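Local coordinates for protein ATP synthase subunit s, mitochondrial (Bos taurus, PDB 3E4G) that regulates mitochondrial ATP synthase, being necessary for its proton conduction and blocking a proton leak through an alternative exit pathway, at residues C124-I133 with D148-I158. The protein carries 1 engineered substitution. Sequence-based numbering, arbitrary orientation. Where two conformers were deposited one is given.
Sequences CGNVTDKGII and DLPGVKEKEKI
Leu-149 reaches Cys-124 with one methyl, CD2 lying 3.5 Å from Cys-124 N. Both segments make a type I turn, Cys-124 to Val-127 and Leu-149 to Val-152. Water 1 joins the turns: it accepts from Gly-151 N and lies 2.7 Å from Val-127 O. Thr-128 CA lies 3.3 Å from Gly-151 O, a CA-H...O contact, while the threonine hydroxyl, also bonded to Asp-100, caps the following helix at Lys-130 N. Asp-129 grips two successive amides on the syn sides of its carboxylate: OD1 accepts from Lys-153 N at 2.9 Å, nearly straight at 164°, and OD2 from Glu-154 N at 3.0 Å, 21° out of the carboxylate plane. CG sits beside the backbone N and anti to the carbonyl carbon (chi1 -53°), which turns the carboxylate toward the loop ahead of helix 155-165; water 2 donates to OD2 as well. With an alanine here, both amides would probably lose their acceptor and the loop could shift. Ile-132 crosses Val-152 at about a right angle, Ile-132 CG1 lying 3.9 Å from Val-152 CG2, and Ile-132 CG2 rests against Ile-158 CD1. Such side-by-side packing of successive strand-to-helix connections is characteristic of a leucine-rich-repeat fold, here between helix 129-134 of LRR 4 and the chain's last helix, 155-165.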
ATOM      1  N   CYS A 124       3.557  -8.421  -8.720  1.00  7.98           N
ATOM      2  CA  CYS A 124       4.643  -8.118  -7.751  1.00  8.38           C
ATOM      3  C   CYS A 124       5.340  -9.430  -7.509  1.00  9.01           C
ATOM      4  O   CYS A 124       4.865 -10.274  -6.722  1.00 10.12           O
ATOM      5  CB  CYS A 124       4.067  -7.520  -6.477  1.00  8.43           C
ATOM      6  SG  CYS A 124       3.292  -5.906  -6.728  1.00  8.48           S
ATOM      7  N   GLY A 125       6.413  -9.684  -8.246  1.00  8.55           N
ATOM      8  CA  GLY A 125       6.950 -11.042  -8.382  1.00  9.96           C
ATOM      9  C   GLY A 125       7.471 -11.649  -7.144  1.00  8.64           C
ATOM     10  O   GLY A 125       7.571 -12.875  -7.086  1.00 11.04           O
ATOM     11  N   ASN A 126       7.872 -10.878  -6.111  1.00  7.57           N
ATOM     12  CA  ASN A 126       8.393 -11.511  -4.906  1.00  7.53           C
ATOM     13  C   ASN A 126       7.331 -12.032  -3.967  1.00  7.94           C
ATOM     14  O   ASN A 126       7.634 -12.826  -3.054  1.00  8.73           O
ATOM     15  CB  ASN A 126       9.250 -10.538  -4.100  1.00  7.88           C
ATOM     16  CG  ASN A 126      10.500 -10.114  -4.763  1.00  8.35           C
ATOM     17  OD1 ASN A 126      10.788  -8.847  -4.691  1.00 12.27           O
ATOM     18  ND2 ASN A 126      11.253 -10.976  -5.320  1.00  7.32           N
ATOM     19  N   VAL A 127       6.069 -11.560  -4.077  1.00  7.75           N
ATOM     20  CA  VAL A 127       5.081 -11.870  -3.048  1.00  7.60           C
ATOM     21  C   VAL A 127       4.772 -13.348  -3.045  1.00  8.22           C
ATOM     22  O   VAL A 127       4.578 -13.983  -4.068  1.00  9.16           O
ATOM     23  CB  VAL A 127       3.793 -11.024  -3.337  1.00  8.16           C
ATOM     24  CG1 VAL A 127       2.645 -11.496  -2.450  1.00  8.72           C
ATOM     25  CG2 VAL A 127       4.114  -9.541  -3.159  1.00  8.20           C
ATOM     26  N   THR A 128       4.706 -13.899  -1.834  1.00  8.82           N
ATOM     27  CA  THR A 128       4.354 -15.316  -1.689  1.00  9.61           C
ATOM     28  C   THR A 128       3.123 -15.459  -0.850  1.00  9.23           C
ATOM     29  O   THR A 128       2.523 -14.508  -0.303  1.00  9.16           O
ATOM     30  CB  THR A 128       5.545 -16.142  -1.054  1.00 10.10           C
ATOM     31  OG1 THR A 128       5.480 -16.018   0.399  1.00 10.33           O
ATOM     32  CG2 THR A 128       6.876 -15.771  -1.605  1.00 11.92           C
ATOM     33  N   ASP A 129       2.742 -16.737  -0.645  1.00 10.49           N
ATOM     34  CA  ASP A 129       1.614 -17.055   0.195  1.00 11.53           C
ATOM     35  C   ASP A 129       1.730 -16.397   1.562  1.00 10.54           C
ATOM     36  O   ASP A 129       0.706 -16.011   2.161  1.00 11.43           O
ATOM     37  CB  ASP A 129       1.489 -18.575   0.364  1.00 13.43           C
ATOM     38  CG  ASP A 129       1.464 -19.329  -1.012  1.00 13.44           C
ATOM     39  OD1 ASP A 129       2.557 -19.417  -1.640  1.00 14.42           O
ATOM     40  OD2 ASP A 129       0.355 -19.681  -1.454  1.00 16.18           O
ATOM     41  N   LYS A 130       2.921 -16.316   2.123  1.00 11.22           N
ATOM     42  CA  LYS A 130       3.099 -15.716   3.464  1.00 11.48           C
ATOM     43  C   LYS A 130       2.668 -14.270   3.529  1.00 10.63           C
ATOM     44  O   LYS A 130       2.020 -13.817   4.484  1.00 11.38           O
ATOM     45  CB  LYS A 130       4.574 -15.817   3.889  1.00 13.30           C
ATOM     46  CG  LYS A 130       4.941 -15.396   5.228  1.00 18.97           C
ATOM     47  CD  LYS A 130       6.398 -15.770   5.565  1.00 23.76           C
ATOM     48  CE  LYS A 130       7.276 -14.829   4.943  1.00 26.57           C
ATOM     49  NZ  LYS A 130       7.826 -13.833   5.841  1.00 24.90           N
ATOM     50  N   GLY A 131       3.042 -13.484   2.530  1.00  9.64           N
ATOM     51  CA  GLY A 131       2.656 -12.095   2.521  1.00  9.09           C
ATOM     52  C   GLY A 131       1.149 -11.917   2.366  1.00  8.23           C
ATOM     53  O   GLY A 131       0.549 -11.033   2.962  1.00  9.45           O
ATOM     54  N   ILE A 132       0.565 -12.757   1.521  1.00  8.84           N
ATOM     55  CA  ILE A 132      -0.900 -12.673   1.333  1.00  9.01           C
ATOM     56  C   ILE A 132      -1.614 -12.996   2.608  1.00  9.12           C
ATOM     57  O   ILE A 132      -2.584 -12.326   3.000  1.00 10.12           O
ATOM     58  CB  ILE A 132      -1.338 -13.581   0.147  1.00 10.27           C
ATOM     59  CG1 ILE A 132      -0.694 -13.161  -1.188  1.00  9.91           C
ATOM     60  CG2 ILE A 132      -2.880 -13.626   0.060  1.00 11.09           C
ATOM     61  CD1 ILE A 132      -0.876 -11.720  -1.542  1.00  9.87           C
ATOM     62  N   ILE A 133      -1.226 -14.066   3.292  1.00 10.61           N
ATOM     63  CA  ILE A 133      -1.962 -14.497   4.453  1.00 12.33           C
ATOM     64  C   ILE A 133      -1.891 -13.421   5.582  1.00 11.20           C
ATOM     65  O   ILE A 133      -2.860 -13.282   6.301  1.00 12.81           O
ATOM     66  CB  ILE A 133      -1.419 -15.901   4.919  1.00 15.25           C
ATOM     67  CG1 ILE A 133      -1.823 -16.969   3.944  1.00 18.57           C
ATOM     68  CG2 ILE A 133      -1.918 -16.255   6.323  1.00 19.15           C
ATOM     69  CD1 ILE A 133      -3.316 -17.389   4.143  1.00 25.67           C
ATOM     70  N   ASP A 148      -1.223 -12.542 -11.145  1.00  8.73           N
ATOM     71  CA  ASP A 148       0.149 -12.664 -11.685  1.00  9.02           C
ATOM     72  C   ASP A 148       1.160 -12.538 -10.519  1.00  8.74           C
ATOM     73  O   ASP A 148       2.079 -11.728 -10.551  1.00  9.21           O
ATOM     74  CB  ASP A 148       0.420 -11.652 -12.765  1.00  9.58           C
ATOM     75  CG  ASP A 148       1.812 -11.819 -13.412  1.00 10.43           C
ATOM     76  OD1 ASP A 148       2.257 -12.999 -13.500  1.00 13.18           O
ATOM     77  OD2 ASP A 148       2.378 -10.832 -13.827  1.00 11.70           O
ATOM     78  N   LEU A 149       0.999 -13.408  -9.528  1.00  8.63           N
ATOM     79  CA  LEU A 149       1.903 -13.506  -8.348  1.00  8.63           C
ATOM     80  C   LEU A 149       2.487 -14.872  -8.412  1.00  9.35           C
ATOM     81  O   LEU A 149       1.999 -15.799  -7.764  1.00 10.09           O
ATOM     82  CB  LEU A 149       1.165 -13.267  -7.024  1.00  8.65           C
ATOM     83  CG  LEU A 149       0.406 -11.932  -6.954  1.00  7.97           C
ATOM     84  CD1 LEU A 149      -0.259 -11.789  -5.584  1.00  8.87           C
ATOM     85  CD2 LEU A 149       1.296 -10.738  -7.283  1.00  9.14           C
ATOM     86  N   PRO A 150       3.592 -15.073  -9.196  1.00 10.33           N
ATOM     87  CA  PRO A 150       4.089 -16.427  -9.369  1.00 11.84           C
ATOM     88  C   PRO A 150       4.544 -17.057  -8.106  1.00 10.58           C
ATOM     89  O   PRO A 150       4.610 -18.294  -8.036  1.00 12.84           O
ATOM     90  CB  PRO A 150       5.243 -16.193 -10.362  1.00 13.22           C
ATOM     91  CG  PRO A 150       5.671 -14.795 -10.199  1.00 13.69           C
ATOM     92  CD  PRO A 150       4.339 -14.074  -9.973  1.00 10.51           C
ATOM     93  N   GLY A 151       4.912 -16.286  -7.079  1.00 10.69           N
ATOM     94  CA  GLY A 151       5.347 -16.766  -5.788  1.00 11.33           C
ATOM     95  C   GLY A 151       4.248 -17.267  -4.934  1.00 10.96           C
ATOM     96  O   GLY A 151       4.499 -17.826  -3.851  1.00 11.77           O
ATOM     97  N   VAL A 152       2.958 -17.070  -5.298  1.00 10.73           N
ATOM     98  CA  VAL A 152       1.862 -17.549  -4.537  1.00 11.76           C
ATOM     99  C   VAL A 152       1.523 -18.937  -5.114  1.00 13.66           C
ATOM    100  O   VAL A 152       0.950 -19.093  -6.202  1.00 15.60           O
ATOM    101  CB  VAL A 152       0.636 -16.617  -4.623  1.00 12.33           C
ATOM    102  CG1 VAL A 152      -0.601 -17.289  -3.943  1.00 14.43           C
ATOM    103  CG2 VAL A 152       1.003 -15.297  -3.926  1.00 11.27           C
ATOM    104  N   LYS A 153       1.988 -19.967  -4.409  1.00 14.37           N
ATOM    105  CA  LYS A 153       1.978 -21.351  -4.942  1.00 16.18           C
ATOM    106  C   LYS A 153       0.807 -22.169  -4.533  1.00 18.60           C
ATOM    107  O   LYS A 153       0.587 -23.244  -5.080  1.00 21.43           O
ATOM    108  CB  LYS A 153       3.254 -22.059  -4.537  1.00 17.86           C
ATOM    109  CG  LYS A 153       4.503 -21.468  -4.956  1.00 15.42           C
ATOM    110  CD  LYS A 153       4.686 -21.288  -6.512  1.00 16.73           C
ATOM    111  CE  LYS A 153       6.139 -20.884  -6.782  1.00 15.72           C
ATOM    112  NZ  LYS A 153       6.361 -20.557  -8.264  1.00 17.85           N
ATOM    113  N   GLU A 154       0.044 -21.730  -3.555  1.00 18.26           N
ATOM    114  CA  GLU A 154      -1.024 -22.555  -2.990  1.00 21.25           C
ATOM    115  C   GLU A 154      -2.334 -21.763  -2.951  1.00 20.01           C
ATOM    116  O   GLU A 154      -2.903 -21.514  -1.882  1.00 20.33           O
ATOM    117  CB  GLU A 154      -0.610 -23.025  -1.620  1.00 22.26           C
ATOM    118  CG  GLU A 154       0.654 -23.879  -1.615  1.00 26.53           C
ATOM    119  CD  GLU A 154       0.452 -25.229  -2.256  1.00 34.97           C
ATOM    120  OE1 GLU A 154      -0.747 -25.664  -2.393  1.00 38.33           O
ATOM    121  OE2 GLU A 154       1.517 -25.856  -2.625  1.00 39.69           O
ATOM    122  N   LYS A 155      -2.818 -21.339  -4.083  1.00 21.04           N
ATOM    123  CA  LYS A 155      -4.002 -20.429  -4.117  1.00 20.84           C
ATOM    124  C   LYS A 155      -5.251 -21.037  -3.439  1.00 21.21           C
ATOM    125  O   LYS A 155      -6.066 -20.324  -2.871  1.00 23.04           O
ATOM    126  CB  LYS A 155      -4.348 -19.930  -5.544  1.00 22.13           C
ATOM    127  CG  LYS A 155      -4.688 -21.063  -6.515  1.00 22.61           C
ATOM    128  CD  LYS A 155      -4.823 -20.538  -7.905  1.00 23.89           C
ATOM    129  CE  LYS A 155      -5.034 -21.712  -8.923  1.00 26.23           C
ATOM    130  NZ  LYS A 155      -5.338 -21.246 -10.348  1.00 29.49           N
ATOM    131  N   GLU A 156      -5.407 -22.338  -3.411  1.00 21.72           N
ATOM    132  CA  GLU A 156      -6.574 -22.971  -2.808  0.50 21.54           C
ATOM    133  C   GLU A 156      -6.561 -22.834  -1.302  1.00 22.06           C
ATOM    134  O   GLU A 156      -7.591 -22.610  -0.630  1.00 23.05           O
ATOM    135  CB  GLU A 156      -6.579 -24.480  -3.118  0.50 22.63           C
ATOM    136  CG  GLU A 156      -6.627 -24.766  -4.621  0.50 23.25           C
ATOM    137  CD  GLU A 156      -5.295 -24.643  -5.454  0.50 23.36           C
ATOM    138  OE1 GLU A 156      -5.457 -24.767  -6.682  0.50 24.92           O
ATOM    139  OE2 GLU A 156      -4.133 -24.401  -4.966  0.50 18.68           O
ATOM    140  N   LYS A 157      -5.379 -22.939  -0.747  1.00 21.82           N
ATOM    141  CA  LYS A 157      -5.162 -22.721   0.675  1.00 23.09           C
ATOM    142  C   LYS A 157      -5.470 -21.292   1.012  1.00 23.62           C
ATOM    143  O   LYS A 157      -6.087 -21.016   2.059  1.00 25.86           O
ATOM    144  CB  LYS A 157      -3.785 -23.147   1.103  1.00 25.09           C
ATOM    145  CG  LYS A 157      -3.605 -24.628   1.074  1.00 27.94           C
ATOM    146  CD  LYS A 157      -2.171 -25.015   1.562  1.00 32.39           C
ATOM    147  CE  LYS A 157      -1.855 -26.529   1.416  1.00 36.15           C
ATOM    148  NZ  LYS A 157      -0.486 -26.792   1.949  1.00 41.19           N
ATOM    149  N   ILE A 158      -5.105 -20.367   0.138  1.00 21.00           N
ATOM    150  CA  ILE A 158      -5.423 -18.960   0.366  0.50 19.82           C
ATOM    151  C   ILE A 158      -6.924 -18.747   0.398  1.00 18.82           C
ATOM    152  O   ILE A 158      -7.489 -18.099   1.303  1.00 21.16           O
ATOM    153  CB  ILE A 158      -4.686 -18.035  -0.636  0.50 18.97           C
ATOM    154  CG1 ILE A 158      -3.208 -18.024  -0.219  0.50 20.51           C
ATOM    155  CG2 ILE A 158      -5.437 -16.634  -0.781  0.50 17.89           C
ATOM    156  CD1 ILE A 158      -2.398 -17.292  -0.971  0.50 21.02           C
TER
HETATM  157  O   HOH W   1       4.622 -13.488  -6.732  1.00 10.59           O
HETATM  158  O   HOH W   2      -1.385 -20.431   0.475  1.00 30.22           O